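Local coordinates for protein aspartate-semialdehyde dehydrogenase 2 (Vibrio cholerae, PDB 2R00) that catalyses the NADPH-dependent reductive dephosphorylation of L-aspartyl-4-phosphate to L-aspartate-semialdehyde, a shared step in lysine and methionine biosynthesis, at residues V58-W63 with W81-A85; D102-V108 with R123-P129. One frame throughout, in Å; residues are numbered along the deposited sequence.

Contact 1: residues V58-W63 with W81-A85; sequences VEEFDW and WAPIA
W81 keeps its CG beside the backbone N (chi1 -73°), which sends the indole off helix 75-87 to meet V58 and E59. V58 CG2 sits over the middle of that ring, 4.0 Å from the centroid of the W81 six-membered ring, a CH-pi contact. E59 starts out facing away from the helix, but a bend at chi2 (-80°) folds its carboxylate back to the rim of the same indole. There E59 OE1 comes within 3.6 Å of W81 CZ2, with the carboxylate turned about 80° to the ring. W63 crosses W81 at roughly a right angle, its NE1 4.0 Å from W81 CE3. The second CH-pi contact is on W63: the methyl of A85 lies over one face, CB 3.5 Å from W63 CE3, while F61 CD2 backs the opposite face from within the loop. I84 CG2 touches W63 NE1 at 4.1 Å. The loop after strand 51-57 is thus packed onto the helix, and W81 also meets F9 and F71 of the sheet. No hydrogen bond joins the two segments; dispersion and CH-pi contacts hold them, perhaps aided by the attraction of the E59 carboxylate for the electropositive hydrogens at the indole edge.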
loop_
_atom_site.group_PDB
_atom_site.type_symbol
_atom_site.label_atom_id
_atom_site.label_comp_id
_atom_site.label_asym_id
_atom_site.label_seq_id
_atom_site.Cartn_x
_atom_site.Cartn_y
_atom_site.Cartn_z
ATOM N N VAL A 58 37.900 -16.265 4.949
ATOM C CA VAL A 58 37.595 -16.801 3.616
ATOM C C VAL A 58 38.846 -16.890 2.719
ATOM O O VAL A 58 38.967 -17.812 1.917
ATOM C CB VAL A 58 36.435 -16.002 2.920
ATOM C CG1 VAL A 58 36.824 -14.536 2.656
ATOM C CG2 VAL A 58 35.974 -16.701 1.656
ATOM N N GLU A 59 39.770 -15.946 2.896
ATOM C CA GLU A 59 41.010 -15.866 2.111
ATOM C C GLU A 59 41.908 -17.093 2.277
ATOM O O GLU A 59 42.697 -17.412 1.380
ATOM C CB GLU A 59 41.801 -14.612 2.497
ATOM C CG GLU A 59 41.093 -13.275 2.227
ATOM C CD GLU A 59 41.181 -12.821 0.773
ATOM O OE1 GLU A 59 41.852 -13.495 -0.041
ATOM O OE2 GLU A 59 40.573 -11.778 0.444
ATOM N N GLU A 60 41.797 -17.760 3.429
ATOM C CA GLU A 60 42.597 -18.956 3.727
ATOM C C GLU A 60 41.836 -20.281 3.538
ATOM O O GLU A 60 42.426 -21.361 3.642
ATOM C CB GLU A 60 43.178 -18.872 5.151
ATOM C CG GLU A 60 43.988 -17.598 5.452
ATOM C CD GLU A 60 44.485 -17.528 6.902
ATOM O OE1 GLU A 60 43.759 -17.972 7.826
ATOM O OE2 GLU A 60 45.608 -17.014 7.126
ATOM N N PHE A 61 40.541 -20.203 3.232
ATOM C CA PHE A 61 39.685 -21.386 3.209
ATOM C C PHE A 61 39.923 -22.305 2.011
ATOM O O PHE A 61 40.046 -21.840 0.875
ATOM C CB PHE A 61 38.207 -20.976 3.298
ATOM C CG PHE A 61 37.270 -22.124 3.547
ATOM C CD1 PHE A 61 37.325 -22.845 4.740
ATOM C CD2 PHE A 61 36.320 -22.487 2.590
ATOM C CE1 PHE A 61 36.452 -23.911 4.974
ATOM C CE2 PHE A 61 35.442 -23.542 2.815
ATOM C CZ PHE A 61 35.508 -24.259 4.010
ATOM N N ASP A 62 39.989 -23.606 2.287
ATOM C CA ASP A 62 40.043 -24.653 1.268
ATOM C C ASP A 62 38.610 -25.106 0.969
ATOM O O ASP A 62 37.964 -25.732 1.807
ATOM C CB ASP A 62 40.914 -25.833 1.759
ATOM C CG ASP A 62 40.856 -27.046 0.838
ATOM O OD1 ASP A 62 40.466 -26.902 -0.337
ATOM O OD2 ASP A 62 41.206 -28.161 1.296
ATOM N N TRP A 63 38.125 -24.783 -0.228
ATOM C CA TRP A 63 36.728 -25.025 -0.600
ATOM C C TRP A 63 36.441 -26.496 -0.906
ATOM O O TRP A 63 35.283 -26.905 -0.942
ATOM C CB TRP A 63 36.313 -24.135 -1.788
ATOM C CG TRP A 63 36.290 -22.651 -1.477
ATOM C CD1 TRP A 63 37.287 -21.751 -1.704
ATOM C CD2 TRP A 63 35.203 -21.908 -0.898
ATOM N NE1 TRP A 63 36.897 -20.493 -1.298
ATOM C CE2 TRP A 63 35.621 -20.562 -0.802
ATOM C CE3 TRP A 63 33.915 -22.248 -0.457
ATOM C CZ2 TRP A 63 34.796 -19.550 -0.278
ATOM C CZ3 TRP A 63 33.094 -21.239 0.070
ATOM C CH2 TRP A 63 33.541 -19.909 0.148
ATOM N N TRP A 81 33.908 -14.345 -4.863
ATOM C CA TRP A 81 34.092 -15.655 -4.232
ATOM C C TRP A 81 33.265 -16.840 -4.748
ATOM O O TRP A 81 33.716 -17.983 -4.662
ATOM C CB TRP A 81 33.959 -15.534 -2.708
ATOM C CG TRP A 81 35.140 -14.866 -2.119
ATOM C CD1 TRP A 81 35.202 -13.606 -1.623
ATOM C CD2 TRP A 81 36.461 -15.411 -2.016
ATOM N NE1 TRP A 81 36.476 -13.334 -1.184
ATOM C CE2 TRP A 81 37.270 -14.427 -1.414
ATOM C CE3 TRP A 81 37.032 -16.653 -2.345
ATOM C CZ2 TRP A 81 38.637 -14.628 -1.149
ATOM C CZ3 TRP A 81 38.397 -16.855 -2.086
ATOM C CH2 TRP A 81 39.177 -15.843 -1.492
ATOM N N ALA A 82 32.068 -16.589 -5.274
ATOM C CA ALA A 82 31.243 -17.699 -5.759
ATOM C C ALA A 82 31.857 -18.443 -6.941
ATOM O O ALA A 82 31.757 -19.670 -6.993
ATOM C CB ALA A 82 29.812 -17.263 -6.080
ATOM N N PRO A 83 32.439 -17.716 -7.918
ATOM C CA PRO A 83 33.174 -18.448 -8.959
ATOM C C PRO A 83 34.296 -19.353 -8.425
ATOM O O PRO A 83 34.529 -20.429 -8.976
ATOM C CB PRO A 83 33.761 -17.325 -9.823
ATOM C CG PRO A 83 32.779 -16.189 -9.663
ATOM C CD PRO A 83 32.419 -16.263 -8.194
ATOM N N ILE A 84 34.984 -18.902 -7.383
ATOM C CA ILE A 84 36.096 -19.648 -6.776
ATOM C C ILE A 84 35.608 -20.916 -6.065
ATOM O O ILE A 84 36.170 -21.995 -6.249
ATOM C CB ILE A 84 36.912 -18.749 -5.824
ATOM C CG1 ILE A 84 37.528 -17.585 -6.626
ATOM C CG2 ILE A 84 37.987 -19.564 -5.104
ATOM C CD1 ILE A 84 38.369 -16.637 -5.807
ATOM N N ALA A 85 34.541 -20.788 -5.284
ATOM C CA ALA A 85 33.901 -21.950 -4.675
ATOM C C ALA A 85 33.383 -22.901 -5.745
ATOM O O ALA A 85 33.621 -24.104 -5.680
ATOM C CB ALA A 85 32.768 -21.509 -3.730
#

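Contact 2: residues D102-V108 with R123-P129; sequences DYDIPLV and RNIIANP
The guanidinium of R123 has I105 CD1 over one face, 3.8 Å above the plane and offset toward the rim, and D104 OD2 and a water at its edge. R123 NE bonds to D104 OD2 at 3.2 Å, somewhat bent (143°); the donor keeps the acceptor in its own plane but meets the oxygen from above the carboxylate plane. D102, turned almost perpendicular to the guanidinium, makes a longer salt bridge, OD2 to R123 NH2 3.4 Å. The water donates to D102 OD2 and D104 OD1, tying the two acids together, and accepts weakly from NH2. I105 N to D102 O closes the type I turn carrying them, and K222 of helix 211-223 grips O of both D102 and I105. Further along, A127 N reaches P106 O at 2.9 Å, nearly straight (173°), and A127 O takes V108 N at 3.2 Å. L107 CD1 packs on P129 CG at 3.6 Å, and V108 CG2 meets I126 CG2 at 3.7 Å. Both bonds of A127 flank L107, the pattern of a single parallel beta bridge, laid here against 125-127, the edge strand of the Rossmann-type nucleotide-binding sheet.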
loop_
_atom_site.group_PDB
_atom_site.type_symbol
_atom_site.label_atom_id
_atom_site.label_comp_id
_atom_site.label_asym_id
_atom_site.label_seq_id
_atom_site.Cartn_x
_atom_site.Cartn_y
_atom_site.Cartn_z
ATOM N N ASP A 102 21.444 -13.687 -14.257
ATOM C CA ASP A 102 22.276 -14.457 -15.182
ATOM C C ASP A 102 21.445 -15.533 -15.876
ATOM O O ASP A 102 20.826 -16.370 -15.221
ATOM C CB ASP A 102 23.487 -15.076 -14.468
ATOM C CG ASP A 102 24.537 -14.037 -14.087
ATOM O OD1 ASP A 102 24.311 -13.326 -13.096
ATOM O OD2 ASP A 102 25.574 -13.918 -14.784
ATOM N N TYR A 103 21.444 -15.487 -17.207
ATOM C CA TYR A 103 20.631 -16.374 -18.033
ATOM C C TYR A 103 20.816 -17.850 -17.683
ATOM O O TYR A 103 19.852 -18.612 -17.653
ATOM C CB TYR A 103 20.964 -16.143 -19.507
ATOM C CG TYR A 103 20.212 -17.027 -20.484
ATOM C CD1 TYR A 103 18.854 -16.858 -20.697
ATOM C CD2 TYR A 103 20.882 -18.017 -21.210
ATOM C CE1 TYR A 103 18.165 -17.656 -21.601
ATOM C CE2 TYR A 103 20.201 -18.822 -22.120
ATOM C CZ TYR A 103 18.844 -18.630 -22.306
ATOM O OH TYR A 103 18.156 -19.419 -23.203
ATOM N N ASP A 104 22.058 -18.225 -17.409
ATOM C CA ASP A 104 22.445 -19.607 -17.166
ATOM C C ASP A 104 22.320 -20.082 -15.709
ATOM O O ASP A 104 22.624 -21.240 -15.402
ATOM C CB ASP A 104 23.873 -19.827 -17.676
ATOM C CG ASP A 104 24.881 -18.738 -17.196
ATOM O OD1 ASP A 104 24.494 -17.585 -16.853
ATOM O OD2 ASP A 104 26.088 -19.053 -17.210
ATOM N N ILE A 105 21.866 -19.200 -14.823
ATOM C CA ILE A 105 21.813 -19.512 -13.389
ATOM C C ILE A 105 20.359 -19.528 -12.931
ATOM O O ILE A 105 19.644 -18.545 -13.141
ATOM C CB ILE A 105 22.675 -18.518 -12.556
ATOM C CG1 ILE A 105 24.163 -18.692 -12.923
ATOM C CG2 ILE A 105 22.412 -18.691 -11.027
ATOM C CD1 ILE A 105 25.148 -17.715 -12.256
ATOM N N PRO A 106 19.910 -20.654 -12.328
ATOM C CA PRO A 106 18.533 -20.740 -11.853
ATOM C C PRO A 106 18.261 -19.812 -10.667
ATOM O O PRO A 106 19.117 -19.648 -9.795
ATOM C CB PRO A 106 18.408 -22.203 -11.400
ATOM C CG PRO A 106 19.803 -22.598 -11.025
ATOM C CD PRO A 106 20.661 -21.897 -12.049
ATOM N N LEU A 107 17.067 -19.222 -10.648
ATOM C CA LEU A 107 16.607 -18.377 -9.542
ATOM C C LEU A 107 15.404 -19.060 -8.903
ATOM O O LEU A 107 14.348 -19.144 -9.522
ATOM C CB LEU A 107 16.196 -17.000 -10.072
ATOM C CG LEU A 107 15.558 -15.980 -9.114
ATOM C CD1 LEU A 107 16.605 -15.541 -8.073
ATOM C CD2 LEU A 107 15.011 -14.765 -9.886
ATOM N N VAL A 108 15.551 -19.527 -7.665
ATOM C CA VAL A 108 14.651 -20.571 -7.165
ATOM C C VAL A 108 13.834 -20.213 -5.922
ATOM O O VAL A 108 14.379 -19.776 -4.922
ATOM C CB VAL A 108 15.418 -21.912 -6.938
ATOM C CG1 VAL A 108 14.509 -22.965 -6.341
ATOM C CG2 VAL A 108 16.043 -22.401 -8.264
ATOM N N ARG A 123 26.777 -23.698 -13.704
ATOM C CA ARG A 123 27.790 -22.821 -13.106
ATOM C C ARG A 123 28.118 -23.188 -11.655
ATOM O O ARG A 123 28.954 -22.531 -11.018
ATOM C CB ARG A 123 27.299 -21.360 -13.143
ATOM C CG ARG A 123 27.347 -20.710 -14.533
ATOM C CD ARG A 123 28.548 -19.740 -14.669
ATOM N NE ARG A 123 28.122 -18.324 -14.794
ATOM C CZ ARG A 123 28.646 -17.301 -14.116
ATOM N NH1 ARG A 123 29.614 -17.505 -13.245
ATOM N NH2 ARG A 123 28.203 -16.052 -14.313
ATOM N N ASN A 124 27.451 -24.214 -11.122
ATOM C CA ASN A 124 27.545 -24.569 -9.697
ATOM C C ASN A 124 27.055 -23.432 -8.803
ATOM O O ASN A 124 27.543 -23.237 -7.683
ATOM C CB ASN A 124 28.961 -25.022 -9.304
ATOM C CG ASN A 124 29.276 -26.450 -9.763
ATOM O OD1 ASN A 124 28.395 -27.187 -10.230
ATOM N ND2 ASN A 124 30.543 -26.836 -9.642
ATOM N N ILE A 125 26.074 -22.686 -9.309
ATOM C CA ILE A 125 25.444 -21.621 -8.541
ATOM C C ILE A 125 23.934 -21.664 -8.747
ATOM O O ILE A 125 23.460 -21.882 -9.874
ATOM C CB ILE A 125 25.986 -20.208 -8.928
ATOM C CG1 ILE A 125 27.513 -20.136 -8.810
ATOM C CG2 ILE A 125 25.373 -19.130 -8.022
ATOM C CD1 ILE A 125 28.118 -18.977 -9.588
ATOM N N ILE A 126 23.205 -21.483 -7.642
ATOM C CA ILE A 126 21.758 -21.258 -7.641
ATOM C C ILE A 126 21.532 -19.924 -6.909
ATOM O O ILE A 126 22.121 -19.691 -5.870
ATOM C CB ILE A 126 20.993 -22.375 -6.857
ATOM C CG1 ILE A 126 21.340 -23.770 -7.399
ATOM C CG2 ILE A 126 19.488 -22.138 -6.915
ATOM C CD1 ILE A 126 21.003 -24.924 -6.435
ATOM N N ALA A 127 20.685 -19.061 -7.455
ATOM C CA ALA A 127 20.452 -17.730 -6.876
ATOM C C ALA A 127 19.206 -17.751 -6.002
ATOM O O ALA A 127 18.184 -18.316 -6.399
ATOM C CB ALA A 127 20.305 -16.707 -7.986
ATOM N N ASN A 128 19.311 -17.152 -4.812
ATOM C CA ASN A 128 18.197 -16.995 -3.875
ATOM C C ASN A 128 17.543 -15.668 -4.232
ATOM O O ASN A 128 18.252 -14.670 -4.345
ATOM C CB ASN A 128 18.743 -16.939 -2.432
ATOM C CG ASN A 128 17.707 -17.317 -1.356
ATOM O OD1 ASN A 128 17.548 -16.613 -0.343
ATOM N ND2 ASN A 128 17.047 -18.445 -1.543
ATOM N N PRO A 129 16.209 -15.647 -4.454
ATOM C CA PRO A 129 15.579 -14.376 -4.809
ATOM C C PRO A 129 15.423 -13.400 -3.639
ATOM O O PRO A 129 15.685 -13.744 -2.482
ATOM C CB PRO A 129 14.189 -14.787 -5.349
ATOM C CG PRO A 129 14.225 -16.275 -5.504
ATOM C CD PRO A 129 15.225 -16.740 -4.448
HETATM O O HOH W 1 26.138 -15.517 -16.880
#

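Both contacts belong to the same mixed sheet and its connections, their centres about 18 Å apart. Contact 1 fastens the loop after strand 51-57 to helix 75-87, and contact 2 borders the edge strand 125-127. The helix bridges them directly: A82 CB packs on I125 CD1 at 4.3 Å, and A82 also lies on V92 of the neighbouring strand. On the cofactor side, the V58 side chain is about 9 Å from that of S41, one of the residues predicted to bind NADP(+). Contact 2 lies nearer the chemistry: the L107 side chain is about 4 Å from that of R100, a residue predicted to bind phosphate, whose NE bonds N128 O. Two residues beyond P129 comes C131, which forms the acyl-thioester intermediate.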